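Local coordinates for lipopolysaccharide export system protein LptC (Vibrio cholerae, PDB 6MJP), which probably takes part in moving lipopolysaccharide from the inner membrane to the outer membrane, passing it on to the periplasmic protein LptA, at residues C[38-42]-C[67-71]; C[43-49]-C[62-68]. One frame throughout, in Å; residues are numbered along the deposited sequence.

In the fold
Both interactions lie where the folded beta domain of LptC begins, after helix 3-30 and the loop that follows it. Interaction 1 comes first along the chain: 38-42 leads into strand 42-44 and meets the end of strand 66-69. Interaction 2 takes over directly, pairing 43-49 with 62-68 round a corner into the hairpin of strands 47-52 and 58-64. Their centres are 12 Å apart, and they share Leu67 and Asp68. Strands 42-44 and 47-52 are the outermost strands, within this chain, of two antiparallel sheets. Both also pair with the permease chain, so the sheets of LptC run on into the transporter, consistent with a part in handing on lipopolysaccharide.

Interaction 1 (C[38-42]-C[67-71]); sequences ELPMF and LDHYA
Phe42, at the start of strand 42-44, and His69 form an antiparallel hydrogen-bonded pair. Phe42 N gives a bond of 3.1 Å to His69 O in the plane of that carbonyl, and His69 N returns one of 2.9 Å to Phe42 O, tilted from the carbonyl plane. Met41 N also reaches His69 O, weakly and with a strongly bent N-H (124°). Two consecutive residues thus face one, a classic beta bulge. A CA-H...O contact from Asp68 CA, 3.2 Å from Phe42 O, gives that oxygen a second approach.

The apolar contacts lie round this backbone core. Pro40 and Tyr70 run side by side, pointing the same way: Tyr70 CE1 lies 3.6 Å from Pro40 CD, and Tyr70 OH lies beside the proline ring, 3.9 Å from both Pro40 CB and CD. Tyr70 CG stands opposite its own carbonyl carbon (chi1 -66°), which lays the ring alongside Pro40. The extended Met41 chain brings its SD to 3.7 Å from Ala71 CB. Phe42 CB and His69 CB touch at 3.8 Å, while the imidazole leads away. Ile183 of the neighbouring permease chain packs on Met41, Phe42 and His69, and Arg212 of that chain makes a cation-pi contact with the Phe42 ring.

Two good backbone bonds and a weak third set the register here, while the side-chain contacts, largely apolar, flank the entry of the chain into its sheet.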
# COMPACT_ATOMS: atom_id res chain seq x y z
N GLU C 38 6.83 -40.21 31.94
CA GLU C 38 6.24 -41.54 32.15
C GLU C 38 5.00 -41.39 33.02
O GLU C 38 5.05 -41.49 34.25
CB GLU C 38 7.26 -42.47 32.79
N LEU C 39 3.86 -41.16 32.37
CA LEU C 39 2.58 -40.95 33.03
C LEU C 39 1.49 -41.68 32.25
O LEU C 39 1.75 -42.15 31.13
CB LEU C 39 2.27 -39.45 33.12
CG LEU C 39 3.14 -38.62 34.07
CD1 LEU C 39 2.75 -37.15 34.02
CD2 LEU C 39 3.03 -39.16 35.49
N PRO C 40 0.29 -41.83 32.79
CA PRO C 40 -0.79 -42.48 32.03
C PRO C 40 -1.10 -41.72 30.75
O PRO C 40 -1.52 -40.56 30.78
CB PRO C 40 -1.98 -42.47 33.00
CG PRO C 40 -1.62 -41.47 34.06
CD PRO C 40 -0.14 -41.54 34.18
N MET C 41 -0.89 -42.39 29.62
CA MET C 41 -1.09 -41.75 28.32
C MET C 41 -2.56 -41.65 27.95
O MET C 41 -2.94 -40.74 27.20
CB MET C 41 -0.32 -42.52 27.24
CG MET C 41 -0.18 -41.78 25.93
SD MET C 41 0.71 -42.73 24.68
CE MET C 41 0.91 -41.48 23.41
N PHE C 42 -3.40 -42.56 28.44
CA PHE C 42 -4.83 -42.53 28.19
C PHE C 42 -5.55 -42.71 29.52
O PHE C 42 -5.12 -43.50 30.37
CB PHE C 42 -5.27 -43.63 27.20
CG PHE C 42 -4.79 -43.40 25.79
CD1 PHE C 42 -5.62 -42.81 24.85
CD2 PHE C 42 -3.52 -43.79 25.41
CE1 PHE C 42 -5.18 -42.60 23.55
CE2 PHE C 42 -3.08 -43.58 24.12
CZ PHE C 42 -3.91 -42.99 23.19
N LEU C 67 -10.07 -46.10 34.09
CA LEU C 67 -9.17 -46.88 33.24
C LEU C 67 -8.01 -46.01 32.79
O LEU C 67 -8.22 -44.88 32.33
CB LEU C 67 -9.90 -47.44 32.03
CG LEU C 67 -9.05 -48.42 31.23
CD1 LEU C 67 -8.43 -49.40 32.21
CD2 LEU C 67 -9.88 -49.13 30.18
N ASP C 68 -6.79 -46.54 32.89
CA ASP C 68 -5.58 -45.81 32.52
C ASP C 68 -4.70 -46.73 31.68
O ASP C 68 -4.27 -47.79 32.16
CB ASP C 68 -4.84 -45.33 33.76
CG ASP C 68 -5.70 -44.45 34.67
OD1 ASP C 68 -6.56 -43.71 34.15
OD2 ASP C 68 -5.52 -44.51 35.90
N HIS C 69 -4.44 -46.33 30.44
CA HIS C 69 -3.60 -47.10 29.52
C HIS C 69 -2.22 -46.49 29.46
O HIS C 69 -2.09 -45.28 29.26
CB HIS C 69 -4.22 -47.14 28.12
CG HIS C 69 -3.81 -48.33 27.30
ND1 HIS C 69 -4.49 -48.71 26.16
CD2 HIS C 69 -2.81 -49.22 27.46
CE1 HIS C 69 -3.92 -49.78 25.66
NE2 HIS C 69 -2.89 -50.12 26.42
N TYR C 70 -1.20 -47.31 29.64
CA TYR C 70 0.18 -46.84 29.58
C TYR C 70 0.87 -47.31 28.31
O TYR C 70 0.53 -48.37 27.76
CB TYR C 70 0.95 -47.29 30.81
CG TYR C 70 0.47 -46.70 32.11
CD1 TYR C 70 1.07 -45.56 32.63
CD2 TYR C 70 -0.57 -47.27 32.82
CE1 TYR C 70 0.65 -45.02 33.82
CE2 TYR C 70 -1.01 -46.73 34.02
CZ TYR C 70 -0.39 -45.60 34.51
OH TYR C 70 -0.80 -45.04 35.70
N ALA C 71 1.84 -46.54 27.84
CA ALA C 71 2.51 -46.81 26.57
C ALA C 71 3.79 -47.63 26.70
O ALA C 71 3.97 -48.58 25.93
CB ALA C 71 2.83 -45.49 25.86

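Interaction 2 (C[43-49]-C[62-68]); sequences SGENLEN and ITSIHLD
Leu47 and Leu67 meet at about a right angle on the face they share with Asn49, Ile62 and Ser64. Leu47 CB lies 4.2 Å from Ser64 OG, and from there the chain passes to CG, which already nears Leu67 CB. The tip, Leu47 CD1, makes the close contact, 3.5 Å from Leu67 CB, and also touches Leu67 CD2. Leu47 CG stands beside its own backbone N (chi1 -62°), sending this branch across to Leu67. Phe78 of strand 76-79 also packs on Leu67, and Phe227 of the neighbouring permease chain packs on Leu47.

Backbone bonds link the segments in antiparallel register. Gly44 and Leu67 exchange two, as do Leu47 with Ser64 and Asn49 with Ile62. Both segments turn a corner, at 45-46 and at 65, and pass from one to the other of two antiparallel sheets, those of the beta-jellyroll of the Lpt family. At the corner Asn46 N bonds to Ile65 O at 3.0 Å, but from well above the carbonyl plane. Ile65 and His66 together face Lys79, a classic beta bulge.

On the other face, Ser43 OG gives a bond of 3.2 Å to Asp68 OD1, which it meets nearly along the C-O axis. With chi1 at 180° the hydroxyl points away from Ser43 N, which carries it over to the Asp68 carboxylate, and His66 CE1 lies close by. Glu45 CG approaches the His66 ring at its edge, 3.5 Å from His66 ND1, with the carboxylate turned 70° from the imidazole. Further along, the aliphatic CG of Glu48 rests against Thr63 OG1.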
# COMPACT_ATOMS: atom_id res chain seq x y z
N SER C 43 -6.65 -41.98 29.69
CA SER C 43 -7.45 -42.05 30.90
C SER C 43 -8.92 -41.96 30.52
O SER C 43 -9.28 -41.31 29.54
CB SER C 43 -7.09 -40.94 31.88
OG SER C 43 -7.89 -41.02 33.05
N GLY C 44 -9.76 -42.63 31.30
CA GLY C 44 -11.19 -42.57 31.09
C GLY C 44 -11.92 -43.02 32.33
O GLY C 44 -11.36 -43.71 33.19
N GLU C 45 -13.20 -42.64 32.42
CA GLU C 45 -14.04 -42.99 33.55
C GLU C 45 -15.39 -43.49 33.07
O GLU C 45 -15.91 -43.03 32.05
CB GLU C 45 -14.22 -41.81 34.51
CG GLU C 45 -12.94 -41.39 35.21
CD GLU C 45 -13.13 -40.22 36.15
OE1 GLU C 45 -14.20 -39.59 36.10
OE2 GLU C 45 -12.20 -39.94 36.94
N ASN C 46 -15.95 -44.45 33.82
CA ASN C 46 -17.17 -45.16 33.45
C ASN C 46 -17.01 -45.83 32.08
O ASN C 46 -17.70 -45.51 31.11
CB ASN C 46 -18.38 -44.22 33.46
CG ASN C 46 -19.68 -44.93 33.16
OD1 ASN C 46 -19.78 -46.15 33.32
ND2 ASN C 46 -20.68 -44.19 32.69
N LEU C 47 -16.09 -46.79 32.03
CA LEU C 47 -15.73 -47.45 30.78
C LEU C 47 -16.26 -48.87 30.72
O LEU C 47 -16.35 -49.58 31.73
CB LEU C 47 -14.21 -47.49 30.59
CG LEU C 47 -13.51 -46.15 30.48
CD1 LEU C 47 -12.22 -46.32 29.71
CD2 LEU C 47 -14.41 -45.14 29.81
N GLU C 48 -16.60 -49.29 29.50
CA GLU C 48 -16.96 -50.66 29.20
C GLU C 48 -16.15 -51.05 27.98
O GLU C 48 -16.48 -50.65 26.86
CB GLU C 48 -18.46 -50.79 28.94
CG GLU C 48 -18.89 -52.19 28.55
CD GLU C 48 -20.17 -52.21 27.76
OE1 GLU C 48 -20.47 -51.19 27.10
OE2 GLU C 48 -20.88 -53.23 27.79
N ASN C 49 -15.05 -51.77 28.19
CA ASN C 49 -14.17 -52.19 27.11
C ASN C 49 -14.40 -53.67 26.84
O ASN C 49 -14.18 -54.51 27.71
CB ASN C 49 -12.70 -51.89 27.40
CG ASN C 49 -12.24 -52.39 28.75
OD1 ASN C 49 -12.36 -51.70 29.76
ND2 ASN C 49 -11.69 -53.59 28.77
N ILE C 62 -14.92 -55.88 30.25
CA ILE C 62 -14.45 -55.27 31.49
C ILE C 62 -15.14 -53.93 31.63
O ILE C 62 -14.87 -53.00 30.87
CB ILE C 62 -12.93 -55.10 31.53
CG1 ILE C 62 -12.22 -56.40 31.15
CG2 ILE C 62 -12.50 -54.66 32.91
CD1 ILE C 62 -10.72 -56.32 31.28
N THR C 63 -16.04 -53.82 32.61
CA THR C 63 -16.73 -52.58 32.93
C THR C 63 -16.12 -52.03 34.22
O THR C 63 -16.27 -52.64 35.28
CB THR C 63 -18.23 -52.80 33.06
OG1 THR C 63 -18.73 -53.42 31.87
CG2 THR C 63 -18.94 -51.48 33.26
N SER C 64 -15.45 -50.89 34.12
CA SER C 64 -14.78 -50.26 35.24
C SER C 64 -15.23 -48.81 35.36
O SER C 64 -15.82 -48.24 34.44
CB SER C 64 -13.25 -50.33 35.10
OG SER C 64 -12.82 -49.64 33.93
N ILE C 65 -14.94 -48.21 36.52
CA ILE C 65 -15.23 -46.80 36.74
C ILE C 65 -14.05 -45.91 36.37
O ILE C 65 -14.21 -44.69 36.26
CB ILE C 65 -15.63 -46.51 38.20
CG1 ILE C 65 -14.43 -46.62 39.13
CG2 ILE C 65 -16.73 -47.46 38.64
CD1 ILE C 65 -14.70 -46.15 40.54
N HIS C 66 -12.87 -46.50 36.16
CA HIS C 66 -11.68 -45.72 35.85
C HIS C 66 -10.68 -46.63 35.14
O HIS C 66 -10.48 -47.77 35.55
CB HIS C 66 -11.07 -45.13 37.13
CG HIS C 66 -9.93 -44.21 36.87
ND1 HIS C 66 -10.06 -43.06 36.12
CD2 HIS C 66 -8.63 -44.27 37.25
CE1 HIS C 66 -8.89 -42.44 36.05
NE2 HIS C 66 -8.01 -43.16 36.73
N LEU C 67 -10.07 -46.10 34.09
CA LEU C 67 -9.17 -46.88 33.24
C LEU C 67 -8.01 -46.01 32.79
O LEU C 67 -8.22 -44.88 32.33
CB LEU C 67 -9.90 -47.44 32.03
CG LEU C 67 -9.05 -48.42 31.23
CD1 LEU C 67 -8.43 -49.40 32.21
CD2 LEU C 67 -9.88 -49.13 30.18
N ASP C 68 -6.79 -46.54 32.89
CA ASP C 68 -5.58 -45.81 32.52
C ASP C 68 -4.70 -46.73 31.68
O ASP C 68 -4.27 -47.79 32.16
CB ASP C 68 -4.84 -45.33 33.76
CG ASP C 68 -5.70 -44.45 34.67
OD1 ASP C 68 -6.56 -43.71 34.15
OD2 ASP C 68 -5.52 -44.51 35.90